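Local coordinates for protein Ser-thr phosphatase MSPP (PDB 2JFR) that probably removes phosphate from serine and threonine residues of proteins, as a metal-dependent phosphatase of the PPM (PP2C) family that binds manganese and magnesium ions, at residues A[113-118]-A[124-129]; A[24-29]-A[52-57]; A[76-81]-A[162-167]. One frame throughout, in Å; residues are numbered along the deposited sequence. Where two conformers were deposited one is given.

Contact 1 (A[113-118]-A[124-129])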
ATOM      1  N   SER A 113       1.107  -3.506  -3.226  1.00 13.70           N
ATOM      2  CA  SER A 113       0.027  -2.732  -2.598  1.00 13.56           C
ATOM      3  C   SER A 113       0.038  -1.324  -3.164  1.00 13.41           C
ATOM      4  O   SER A 113       0.863  -0.515  -2.741  1.00 15.24           O
ATOM      5  CB  SER A 113       0.235  -2.698  -1.086  1.00 13.83           C
ATOM      6  OG  SER A 113       0.263  -4.007  -0.524  1.00 13.96           O
ATOM      7  N   PRO A 114      -0.743  -0.997  -4.164  1.00 13.56           N
ATOM      8  CA  PRO A 114      -0.432   0.220  -4.934  1.00 14.10           C
ATOM      9  C   PRO A 114      -0.801   1.505  -4.263  1.00 13.87           C
ATOM     10  O   PRO A 114      -1.696   1.617  -3.413  1.00 14.28           O
ATOM     11  CB  PRO A 114      -1.203   0.049  -6.230  1.00 15.83           C
ATOM     12  CG  PRO A 114      -1.561  -1.414  -6.283  1.00 15.89           C
ATOM     13  CD  PRO A 114      -1.808  -1.751  -4.823  1.00 14.23           C
ATOM     14  N   LEU A 115      -0.113   2.561  -4.736  1.00 14.11           N
ATOM     15  CA  LEU A 115      -0.518   3.939  -4.536  1.00 13.72           C
ATOM     16  C   LEU A 115      -1.210   4.432  -5.808  1.00 13.63           C
ATOM     17  O   LEU A 115      -0.684   4.273  -6.898  1.00 14.43           O
ATOM     18  CB  LEU A 115       0.697   4.803  -4.268  1.00 14.29           C
ATOM     19  CG  LEU A 115       0.462   6.319  -4.238  1.00 14.40           C
ATOM     20  CD1 LEU A 115      -0.427   6.696  -3.090  1.00 14.82           C
ATOM     21  CD2 LEU A 115       1.790   7.057  -4.200  1.00 15.88           C
ATOM     22  N   TYR A 116      -2.346   5.082  -5.612  1.00 13.90           N
ATOM     23  CA  TYR A 116      -3.108   5.720  -6.668  1.00 14.31           C
ATOM     24  C   TYR A 116      -3.264   7.190  -6.385  1.00 14.47           C
ATOM     25  O   TYR A 116      -3.363   7.600  -5.211  1.00 15.01           O
ATOM     26  CB  TYR A 116      -4.520   5.136  -6.803  1.00 15.09           C
ATOM     27  CG  TYR A 116      -4.614   3.651  -6.874  1.00 15.46           C
ATOM     28  CD1 TYR A 116      -4.690   2.972  -8.072  1.00 15.97           C
ATOM     29  CD2 TYR A 116      -4.595   2.873  -5.696  1.00 16.74           C
ATOM     30  CE1 TYR A 116      -4.784   1.566  -8.092  1.00 16.51           C
ATOM     31  CE2 TYR A 116      -4.699   1.516  -5.704  1.00 17.66           C
ATOM     32  CZ  TYR A 116      -4.781   0.865  -6.899  1.00 16.89           C
ATOM     33  OH  TYR A 116      -4.860  -0.519  -6.892  1.00 19.08           O
ATOM     34  N   ARG A 117      -3.368   7.971  -7.448  1.00 15.78           N
ATOM     35  CA  ARG A 117      -3.814   9.371  -7.345  1.00 16.04           C
ATOM     36  C   ARG A 117      -5.164   9.465  -7.997  1.00 15.66           C
ATOM     37  O   ARG A 117      -5.382   8.950  -9.071  1.00 16.02           O
ATOM     38  CB  ARG A 117      -2.861  10.302  -8.039  1.00 17.02           C
ATOM     39  CG  ARG A 117      -3.236  11.785  -7.878  1.00 17.89           C
ATOM     40  CD  ARG A 117      -2.322  12.714  -8.657  1.00 19.18           C
ATOM     41  NE  ARG A 117      -2.453  12.379 -10.059  1.00 19.50           N
ATOM     42  CZ  ARG A 117      -1.509  12.418 -10.958  1.00 27.43           C
ATOM     43  NH1 ARG A 117      -0.347  12.946 -10.650  1.00 42.90           N
ATOM     44  NH2 ARG A 117      -1.780  11.997 -12.169  1.00 40.37           N
ATOM     45  N   ILE A 118      -6.055  10.180  -7.300  1.00 15.96           N
ATOM     46  CA  ILE A 118      -7.399  10.466  -7.762  0.67 17.06           C
ATOM     47  C   ILE A 118      -7.453  11.949  -8.017  1.00 16.62           C
ATOM     48  O   ILE A 118      -7.291  12.755  -7.103  1.00 17.14           O
ATOM     49  CB  ILE A 118      -8.375   9.932  -6.700  0.67 18.45           C
ATOM     50  CG1 ILE A 118      -8.123   8.447  -6.517  0.67 18.63           C
ATOM     51  CG2 ILE A 118      -9.840  10.214  -7.016  0.67 20.73           C
ATOM     52  CD1 ILE A 118      -8.530   7.847  -5.203  0.67 20.12           C
ATOM     53  N   GLU A 124      -5.465   6.761 -11.058  1.00 15.67           N
ATOM     54  CA  GLU A 124      -4.383   6.052 -11.783  0.50 16.30           C
ATOM     55  C   GLU A 124      -3.349   5.613 -10.756  1.00 15.80           C
ATOM     56  O   GLU A 124      -3.105   6.197  -9.712  1.00 17.81           O
ATOM     57  CB  GLU A 124      -3.794   6.945 -12.874  0.50 15.29           C
ATOM     58  CG  GLU A 124      -3.040   8.112 -12.252  0.50 16.37           C
ATOM     59  CD  GLU A 124      -2.330   8.881 -13.370  0.50 18.61           C
ATOM     60  OE1 GLU A 124      -1.340   8.397 -13.898  0.50 23.17           O
ATOM     61  OE2 GLU A 124      -2.747   9.987 -13.771  0.50 35.28           O
ATOM     62  N   GLN A 125      -2.797   4.481 -11.096  1.00 15.00           N
ATOM     63  CA  GLN A 125      -1.797   3.812 -10.262  1.00 14.78           C
ATOM     64  C   GLN A 125      -0.437   4.410 -10.526  1.00 14.70           C
ATOM     65  O   GLN A 125       0.044   4.466 -11.668  1.00 16.07           O
ATOM     66  CB  GLN A 125      -1.793   2.317 -10.553  1.00 15.04           C
ATOM     67  CG  GLN A 125      -0.759   1.586  -9.692  1.00 15.49           C
ATOM     68  CD  GLN A 125      -0.906   0.104  -9.718  1.00 15.79           C
ATOM     69  OE1 GLN A 125      -1.985  -0.453  -9.888  1.00 17.42           O
ATOM     70  NE2 GLN A 125       0.209  -0.558  -9.515  1.00 17.67           N
ATOM     71  N   LEU A 126       0.239   4.856  -9.476  1.00 14.81           N
ATOM     72  CA  LEU A 126       1.515   5.528  -9.597  1.00 14.81           C
ATOM     73  C   LEU A 126       2.708   4.656  -9.411  1.00 14.88           C
ATOM     74  O   LEU A 126       3.798   4.976  -9.882  1.00 16.97           O
ATOM     75  CB  LEU A 126       1.617   6.654  -8.554  1.00 15.02           C
ATOM     76  CG  LEU A 126       0.512   7.691  -8.624  1.00 15.88           C
ATOM     77  CD1 LEU A 126       0.803   8.769  -7.587  1.00 17.07           C
ATOM     78  CD2 LEU A 126       0.376   8.298 -10.009  1.00 17.80           C
ATOM     79  N   THR A 127       2.563   3.550  -8.721  1.00 15.22           N
ATOM     80  CA  THR A 127       3.622   2.637  -8.371  1.00 14.90           C
ATOM     81  C   THR A 127       3.628   1.418  -9.302  1.00 15.65           C
ATOM     82  O   THR A 127       2.616   1.053  -9.883  1.00 18.04           O
ATOM     83  CB  THR A 127       3.445   2.159  -6.929  1.00 15.01           C
ATOM     84  OG1 THR A 127       2.085   1.763  -6.738  1.00 15.35           O
ATOM     85  CG2 THR A 127       3.808   3.242  -5.932  1.00 15.76           C
ATOM     86  N   ASP A 128       4.791   0.818  -9.400  1.00 16.20           N
ATOM     87  CA  ASP A 128       4.883  -0.493 -10.080  0.73 17.31           C
ATOM     88  C   ASP A 128       4.689  -1.611  -9.084  1.00 15.27           C
ATOM     89  O   ASP A 128       5.075  -1.482  -7.900  1.00 17.81           O
ATOM     90  CB  ASP A 128       6.256  -0.673 -10.722  0.73 24.98           C
ATOM     91  CG  ASP A 128       6.811   0.290 -11.651  0.73 27.11           C
ATOM     92  OD1 ASP A 128       6.235   1.098 -12.410  0.73 27.32           O
ATOM     93  OD2 ASP A 128       8.093   0.361 -11.725  0.73 28.45           O
ATOM     94  N   ASP A 129       4.045  -2.643  -9.538  1.00 15.14           N
ATOM     95  CA  ASP A 129       3.836  -3.853  -8.726  1.00 14.66           C
ATOM     96  C   ASP A 129       5.009  -4.804  -8.951  1.00 14.61           C
ATOM     97  O   ASP A 129       5.357  -5.157 -10.091  1.00 16.01           O
ATOM     98  CB  ASP A 129       2.555  -4.572  -9.136  1.00 16.03           C
ATOM     99  CG  ASP A 129       1.305  -3.923  -8.641  1.00 17.64           C
ATOM    100  OD1 ASP A 129       1.330  -3.117  -7.766  1.00 20.41           O
ATOM    101  OD2 ASP A 129       0.273  -4.434  -9.105  1.00 27.77           O
TER
HETATM  102  O   HOH W   1      -4.278  -1.858  -9.062  1.00 21.11           O

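Contact 2 (A[24-29]-A[52-57])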
ATOM      1  N   ALA A  24      -2.217  -4.787   7.145  1.00 14.79           N
ATOM      2  CA  ALA A  24      -2.082  -3.810   8.216  1.00 15.18           C
ATOM      3  C   ALA A  24      -2.024  -2.436   7.564  1.00 14.12           C
ATOM      4  O   ALA A  24      -1.597  -2.298   6.426  1.00 14.24           O
ATOM      5  CB  ALA A  24      -0.878  -4.083   9.071  1.00 18.47           C
ATOM      6  N   CYS A  25      -2.382  -1.406   8.315  1.00 15.11           N
ATOM      7  CA  CYS A  25      -2.265  -0.036   7.819  1.00 14.89           C
ATOM      8  C   CYS A  25      -1.863   0.921   8.927  1.00 14.97           C
ATOM      9  O   CYS A  25      -1.942   0.585  10.114  1.00 17.69           O
ATOM     10  CB  CYS A  25      -3.496   0.430   7.122  1.00 16.90           C
ATOM     11  SG  CYS A  25      -4.936   0.583   8.077  1.00 21.46           S
ATOM     12  N   LEU A  26      -1.398   2.082   8.517  1.00 15.22           N
ATOM     13  CA  LEU A  26      -0.864   3.107   9.387  1.00 15.99           C
ATOM     14  C   LEU A  26      -1.301   4.457   8.824  1.00 16.06           C
ATOM     15  O   LEU A  26      -1.175   4.702   7.635  1.00 16.06           O
ATOM     16  CB  LEU A  26       0.663   2.994   9.360  1.00 18.20           C
ATOM     17  CG  LEU A  26       1.500   4.026  10.094  1.00 20.34           C
ATOM     18  CD1 LEU A  26       1.200   3.946  11.586  1.00 28.75           C
ATOM     19  CD2 LEU A  26       2.984   3.756   9.851  1.00 23.49           C
ATOM     20  N   ALA A  27      -1.728   5.358   9.726  1.00 18.35           N
ATOM     21  CA  ALA A  27      -2.072   6.743   9.309  1.00 20.63           C
ATOM     22  C   ALA A  27      -1.649   7.564  10.525  1.00 24.91           C
ATOM     23  O   ALA A  27      -2.277   7.504  11.592  1.00 30.87           O
ATOM     24  CB  ALA A  27      -3.521   6.904   8.912  1.00 24.08           C
ATOM     25  N   ASP A  28      -0.592   8.334  10.424  1.00 27.94           N
ATOM     26  CA  ASP A  28      -0.073   9.043  11.573  0.82 32.23           C
ATOM     27  C   ASP A  28       0.778  10.207  11.177  1.00 32.02           C
ATOM     28  O   ASP A  28       1.893  10.089  10.625  1.00 29.13           O
ATOM     29  CB  ASP A  28       0.795   8.130  12.394  0.82 36.62           C
ATOM     30  CG  ASP A  28       1.372   8.831  13.616  0.82 40.26           C
ATOM     31  OD1 ASP A  28       0.880   9.928  13.943  0.82 47.85           O
ATOM     32  OD2 ASP A  28       2.335   8.320  14.229  0.82 52.55           O
ATOM     33  N   GLY A  29       0.231  11.384  11.414  1.00 38.64           N
ATOM     34  CA  GLY A  29       0.900  12.618  11.023  1.00 36.28           C
ATOM     35  C   GLY A  29       0.916  12.751   9.512  1.00 30.28           C
ATOM     36  O   GLY A  29      -0.071  12.830   8.792  1.00 38.04           O
ATOM     37  N   THR A  52       7.651  -1.051  13.286  1.00 15.64           N
ATOM     38  CA  THR A  52       9.039  -0.633  13.124  1.00 16.01           C
ATOM     39  C   THR A  52       9.143   0.617  12.238  1.00 15.77           C
ATOM     40  O   THR A  52       9.920   1.523  12.538  1.00 16.59           O
ATOM     41  CB  THR A  52       9.874  -1.776  12.559  1.00 16.91           C
ATOM     42  OG1 THR A  52       9.793  -2.937  13.399  1.00 20.80           O
ATOM     43  CG2 THR A  52      11.340  -1.403  12.365  1.00 18.98           C
ATOM     44  N   LEU A  53       8.376   0.663  11.183  1.00 15.58           N
ATOM     45  CA  LEU A  53       8.351   1.807  10.296  1.00 15.48           C
ATOM     46  C   LEU A  53       7.969   3.057  11.060  1.00 15.52           C
ATOM     47  O   LEU A  53       8.619   4.109  10.953  1.00 16.64           O
ATOM     48  CB  LEU A  53       7.338   1.595   9.175  1.00 15.89           C
ATOM     49  CG  LEU A  53       7.203   2.737   8.206  1.00 17.54           C
ATOM     50  CD1 LEU A  53       8.448   2.889   7.325  1.00 26.66           C
ATOM     51  CD2 LEU A  53       6.021   2.518   7.335  1.00 18.34           C
ATOM     52  N   SER A  54       6.894   2.978  11.837  1.00 15.79           N
ATOM     53  CA  SER A  54       6.393   4.106  12.597  0.77 16.24           C
ATOM     54  C   SER A  54       7.463   4.642  13.549  1.00 16.89           C
ATOM     55  O   SER A  54       7.719   5.826  13.644  1.00 17.69           O
ATOM     56  CB  SER A  54       5.152   3.700  13.347  0.77 18.79           C
ATOM     57  OG  SER A  54       4.639   4.816  14.050  0.77 23.14           O
ATOM     58  N   ALA A  55       8.098   3.702  14.295  1.00 16.77           N
ATOM     59  CA  ALA A  55       9.122   4.149  15.248  1.00 17.98           C
ATOM     60  C   ALA A  55      10.296   4.746  14.564  1.00 17.05           C
ATOM     61  O   ALA A  55      10.842   5.754  15.035  1.00 18.20           O
ATOM     62  CB  ALA A  55       9.491   2.920  16.060  1.00 19.96           C
ATOM     63  N   GLY A  56      10.741   4.172  13.461  1.00 16.69           N
ATOM     64  CA  GLY A  56      11.901   4.675  12.785  1.00 17.50           C
ATOM     65  C   GLY A  56      11.630   6.038  12.160  1.00 16.50           C
ATOM     66  O   GLY A  56      12.511   6.916  12.199  1.00 18.10           O
ATOM     67  N   PHE A  57      10.464   6.224  11.590  1.00 15.94           N
ATOM     68  CA  PHE A  57      10.150   7.525  10.988  1.00 16.42           C
ATOM     69  C   PHE A  57      10.038   8.598  12.069  1.00 16.46           C
ATOM     70  O   PHE A  57      10.522   9.694  11.893  1.00 17.99           O
ATOM     71  CB  PHE A  57       8.869   7.413  10.176  1.00 17.82           C
ATOM     72  CG  PHE A  57       8.582   8.685   9.408  1.00 17.04           C
ATOM     73  CD1 PHE A  57       9.351   8.981   8.292  1.00 18.99           C
ATOM     74  CD2 PHE A  57       7.572   9.540   9.793  1.00 18.39           C
ATOM     75  CE1 PHE A  57       9.066  10.162   7.570  1.00 20.93           C
ATOM     76  CE2 PHE A  57       7.281  10.713   9.075  1.00 19.52           C
ATOM     77  CZ  PHE A  57       8.044  11.006   7.953  1.00 18.91           C
TER

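Contact 3 (A[76-81]-A[162-167])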
ATOM      1  N   ARG A  76      14.062  -6.375  10.876  1.00 18.48           N
ATOM      2  CA  ARG A  76      13.364  -6.880  12.061  0.63 19.02           C
ATOM      3  C   ARG A  76      12.436  -8.001  11.698  1.00 18.43           C
ATOM      4  O   ARG A  76      12.407  -9.023  12.383  1.00 20.09           O
ATOM      5  CB  ARG A  76      12.605  -5.754  12.789  0.63 19.47           C
ATOM      6  CG  ARG A  76      12.094  -6.163  14.131  0.63 23.44           C
ATOM      7  CD  ARG A  76      13.228  -6.389  15.141  0.63 35.04           C
ATOM      8  NE  ARG A  76      13.006  -7.419  16.139  0.63 43.70           N
ATOM      9  CZ  ARG A  76      13.753  -8.476  16.446  0.63 46.88           C
ATOM     10  NH1 ARG A  76      14.891  -8.771  15.831  0.63 41.56           N
ATOM     11  NH2 ARG A  76      13.346  -9.282  17.424  0.63 48.71           N
ATOM     12  N   VAL A  77      11.675  -7.879  10.603  1.00 17.10           N
ATOM     13  CA  VAL A  77      10.822  -8.976  10.170  1.00 16.68           C
ATOM     14  C   VAL A  77      11.630 -10.193   9.819  1.00 16.70           C
ATOM     15  O   VAL A  77      11.277 -11.309  10.181  1.00 18.17           O
ATOM     16  CB  VAL A  77       9.885  -8.531   9.063  1.00 16.73           C
ATOM     17  CG1 VAL A  77       9.061  -9.717   8.560  1.00 16.93           C
ATOM     18  CG2 VAL A  77       8.947  -7.405   9.516  1.00 17.59           C
ATOM     19  N   PHE A  78      12.727  -9.985   9.091  1.00 17.43           N
ATOM     20  CA  PHE A  78      13.564 -11.143   8.706  1.00 17.93           C
ATOM     21  C   PHE A  78      14.202 -11.804   9.937  1.00 18.99           C
ATOM     22  O   PHE A  78      14.239 -13.066   9.983  1.00 20.15           O
ATOM     23  CB  PHE A  78      14.627 -10.697   7.723  1.00 18.64           C
ATOM     24  CG  PHE A  78      15.525 -11.836   7.319  1.00 19.63           C
ATOM     25  CD1 PHE A  78      15.013 -12.949   6.660  1.00 21.76           C
ATOM     26  CD2 PHE A  78      16.856 -11.786   7.578  1.00 22.63           C
ATOM     27  CE1 PHE A  78      15.821 -14.012   6.309  1.00 23.48           C
ATOM     28  CE2 PHE A  78      17.714 -12.832   7.234  1.00 25.80           C
ATOM     29  CZ  PHE A  78      17.156 -13.935   6.564  1.00 26.26           C
ATOM     30  N   GLU A  79      14.633 -11.036  10.896  1.00 19.27           N
ATOM     31  CA  GLU A  79      15.172 -11.637  12.126  1.00 20.86           C
ATOM     32  C   GLU A  79      14.120 -12.428  12.850  1.00 21.22           C
ATOM     33  O   GLU A  79      14.414 -13.509  13.403  1.00 23.76           O
ATOM     34  CB  GLU A  79      15.719 -10.530  13.034  1.00 23.46           C
ATOM     35  CG  GLU A  79      17.017  -9.912  12.520  1.00 31.44           C
ATOM     36  CD  GLU A  79      17.381  -8.633  13.271  1.00 47.05           C
ATOM     37  OE1 GLU A  79      16.588  -8.153  14.137  1.00 49.07           O
ATOM     38  OE2 GLU A  79      18.482  -8.044  13.001  1.00 60.44           O
ATOM     39  N   LEU A  80      12.891 -11.984  12.854  1.00 20.43           N
ATOM     40  CA  LEU A  80      11.842 -12.726  13.555  1.00 20.76           C
ATOM     41  C   LEU A  80      11.290 -13.916  12.817  1.00 20.78           C
ATOM     42  O   LEU A  80      10.938 -14.900  13.485  1.00 23.70           O
ATOM     43  CB  LEU A  80      10.716 -11.735  13.833  1.00 20.88           C
ATOM     44  CG  LEU A  80      11.121 -10.712  14.941  1.00 22.09           C
ATOM     45  CD1 LEU A  80      10.065  -9.613  14.932  1.00 23.88           C
ATOM     46  CD2 LEU A  80      11.281 -11.371  16.304  1.00 25.95           C
ATOM     47  N   LEU A  81      11.200 -13.869  11.482  1.00 19.61           N
ATOM     48  CA  LEU A  81      10.465 -14.877  10.750  1.00 20.49           C
ATOM     49  C   LEU A  81      11.345 -15.711   9.845  1.00 21.06           C
ATOM     50  O   LEU A  81      10.941 -16.712   9.289  1.00 21.85           O
ATOM     51  CB  LEU A  81       9.376 -14.241   9.854  1.00 20.41           C
ATOM     52  CG  LEU A  81       8.371 -13.417  10.613  1.00 20.89           C
ATOM     53  CD1 LEU A  81       7.323 -12.872   9.698  1.00 21.64           C
ATOM     54  CD2 LEU A  81       7.731 -14.177  11.758  1.00 24.84           C
ATOM     55  N   ILE A 162      11.967 -11.085   3.980  1.00 17.56           N
ATOM     56  CA  ILE A 162      12.347 -12.418   3.479  1.00 18.49           C
ATOM     57  C   ILE A 162      13.831 -12.579   3.381  1.00 19.64           C
ATOM     58  O   ILE A 162      14.289 -13.736   3.138  1.00 21.87           O
ATOM     59  CB  ILE A 162      11.630 -12.762   2.155  1.00 18.60           C
ATOM     60  CG1 ILE A 162      12.117 -11.914   0.975  1.00 18.48           C
ATOM     61  CG2 ILE A 162      10.132 -12.713   2.340  1.00 20.58           C
ATOM     62  CD1 ILE A 162      11.699 -12.445  -0.352  1.00 21.69           C
ATOM     63  N   GLY A 163      14.593 -11.548   3.530  1.00 18.34           N
ATOM     64  CA  GLY A 163      16.060 -11.652   3.483  1.00 19.72           C
ATOM     65  C   GLY A 163      16.595 -10.342   4.001  1.00 19.34           C
ATOM     66  O   GLY A 163      15.850  -9.407   4.264  1.00 19.76           O
ATOM     67  N   PRO A 164      17.878 -10.283   4.219  1.00 20.97           N
ATOM     68  CA  PRO A 164      18.502  -9.150   4.882  1.00 22.52           C
ATOM     69  C   PRO A 164      18.612  -7.902   4.018  1.00 23.19           C
ATOM     70  O   PRO A 164      18.863  -6.809   4.587  1.00 27.58           O
ATOM     71  CB  PRO A 164      19.883  -9.649   5.323  1.00 27.81           C
ATOM     72  CG  PRO A 164      20.165 -10.629   4.261  1.00 30.76           C
ATOM     73  CD  PRO A 164      18.878 -11.386   3.995  1.00 24.42           C
ATOM     74  N   HIS A 165      18.443  -7.990   2.734  1.00 22.19           N
ATOM     75  CA  HIS A 165      18.507  -6.814   1.897  0.57 23.77           C
ATOM     76  C   HIS A 165      17.266  -6.668   1.021  1.00 22.12           C
ATOM     77  O   HIS A 165      16.683  -7.594   0.440  1.00 26.68           O
ATOM     78  CB  HIS A 165      19.751  -6.966   1.029  0.57 27.33           C
ATOM     79  CG  HIS A 165      20.985  -7.112   1.858  0.57 32.86           C
ATOM     80  ND1 HIS A 165      21.611  -8.300   2.052  0.57 37.18           N
ATOM     81  CD2 HIS A 165      21.708  -6.200   2.556  0.57 38.75           C
ATOM     82  CE1 HIS A 165      22.671  -8.167   2.824  0.57 39.92           C
ATOM     83  NE2 HIS A 165      22.741  -6.889   3.124  0.57 43.80           N
ATOM     84  N   ILE A 166      16.887  -5.370   0.950  1.00 21.43           N
ATOM     85  CA  ILE A 166      15.806  -5.026   0.035  0.59 19.74           C
ATOM     86  C   ILE A 166      16.145  -3.710  -0.637  1.00 23.77           C
ATOM     87  O   ILE A 166      16.882  -2.847  -0.109  1.00 28.00           O
ATOM     88  CB  ILE A 166      14.405  -4.780   0.632  0.59 18.09           C
ATOM     89  CG1 ILE A 166      14.492  -3.826   1.821  0.59 18.50           C
ATOM     90  CG2 ILE A 166      13.798  -6.071   1.074  0.59 17.78           C
ATOM     91  CD1 ILE A 166      13.171  -3.316   2.276  0.59 23.17           C
ATOM     92  N   GLY A 167      15.540  -3.625  -1.856  1.00 24.45           N
ATOM     93  CA  GLY A 167      15.663  -2.439  -2.654  1.00 29.51           C
ATOM     94  C   GLY A 167      14.243  -1.935  -3.026  1.00 25.72           C
ATOM     95  O   GLY A 167      13.777  -2.236  -4.100  1.00 25.12           O
TER

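Contact 1 (A[113-118]-A[124-129])
The ring of Pro114 lies against the amide of Gln125, its CB 3.5 Å from Gln125 CD, at the open end of an antiparallel beta hairpin of the PP2C fold, with strand 122-125 outermost in its sheet within this chain and 115-119 next to it. Tyr116 and Gln125 make a non-hydrogen-bonded pair, their side chains on the same face as the Pro114 contact. The Tyr116 ring and the Gln125 amide are turned 78° apart, with CD1 of the ring 3.7 Å from Gln125 CA, and a water joins Tyr116 OH to Gln125 OE1. The other end of the amide is also held, since Gln125 NE2 donates to Thr127 O, which fixes the flip of the group.

Arg117 and Glu124 form the neighbouring hydrogen-bonded pair, and their side chains run in the same direction on the other face. In one of the two conformers of Glu124, OE2 comes to 2.7 Å from Arg117 NH2 in a salt bridge, at the guanidinium edge although the two planes are almost perpendicular. The guanidinium has a second partner, as Arg117 NH1 is hydrogen-bonded to Asp174 O. Beyond the strand pairing, Leu126 N donates to Leu115 O. With chi1 at 47°, Thr127 turns OG1 toward the backbone of 113-118 and CG2 onto Leu115 CB; Leu115 N donates to Thr127 OG1 at 3.1 Å with an angle of 163° at the hydrogen.

Contact 2 (A[24-29]-A[52-57])
Leu26 reaches from strand 24-28 to the helix at 52-57 with one methyl, CD2, which touches two consecutive helix residues. Its CG stands anti to the backbone N (chi1 175°), and the side chain extends across the gap between the two backbones. On the helix, CD2 of Leu26 meets CD2 of Leu53 at 4.1 Å, the two leucines crossing at a slant, and lies equally far from Ser54 CB. The contact is therefore apolar and light: 135 Å² is buried in all, with the segment axes 10.3 Å apart at their closest and their N-to-C directions 24° from parallel.

Two residues further on, Asp28 points the same way as Leu26, as alternation along a strand requires. Its carboxylate lies near the hydroxyl of Ser54; both side chains have two conformers, and in the pair modelled here Asp28 OD2 and Ser54 OG stay 4.2 Å apart, without a direct hydrogen bond.

This is helix-on-sheet packing in the PP2C fold, away from the metal sites. Strand 23-28 is an outermost strand of its sheet within the chain and pairs with strand 31-38, whose Ala33 also touches Leu53. Leu26 meets Leu50 one turn earlier in helix 42-59, while Leu53 packs further against Leu66, Ala69 and Val70, so Leu53 of helix 42-59 touches both the sheet and helix 63-81.

Contact 3 (A[76-81]-A[162-167])
With CG anti to the backbone N (chi1 179°) and chi2 at 62°, Phe78 projects from the last turns of helix 63-81 and turns a face of its ring to the chain at Ile162, Gly163 and Pro164. What covers this face is mostly backbone. Gly163 CA sits 3.7 Å from the centroid of the Phe78 ring and only 15° off the ring normal, a CH-pi contact well over the face. Pro164 adds a second from the same side: its CD is 4.2 Å from the Phe78 centroid, displaced toward the CE2 side of the ring, where Pro164 CD and Phe78 CE2 come within 3.7 Å.

Along the other flank of the ring, the peptide link between Ile162 and Gly163 passes close to CD1, with Gly163 N 3.5 Å from Phe78 CD1. Ile162 O approaches Phe78 CE1 at the same distance, whereas the side chain of Ile162 starts away from the helix. The extended backbone at Gly163 carries the chain across the aromatic surface to the proline.

Polar bonds from earlier turns of the same helix hold the loop: Asn74 ND2, one turn before Phe78, donates to Gly163 O, and Gln71 NE2 donates to Ile166 O. Between them they tie the loop to successive turns of helix 63-81.

In the fold, the contact lays the long loop leading to strand 169-172, an outermost strand of its sheet within this chain, along one of the helices of the PP2C domain. It is a surface contact between helix and loop, made by CH-pi packing of Gly163 CA and Pro164 CD over one face of Phe78.

Overall arrangement
The three contacts share one PP2C domain. Contact 1 belongs to one five-stranded antiparallel sheet, while the strand of contact 2 belongs to the other; the centres of contacts 1 and 2 lie 19 Å apart on opposite sides of the chain's centre. Contacts 2 and 3 are linked through successive helices, 42-59 and 63-81, and touch where Thr52 OG1 lies 4.0 Å from Arg76 CB. The metal site is nearest to contact 1: the side chain of Asp129 is about 8 Å from a bound magnesium ion and that of Pro114 about 9 Å from the manganese. The side chain of Ile162 in contact 3 lies about 12 Å from a bound magnesium ion, whereas contact 2 is remote from the site.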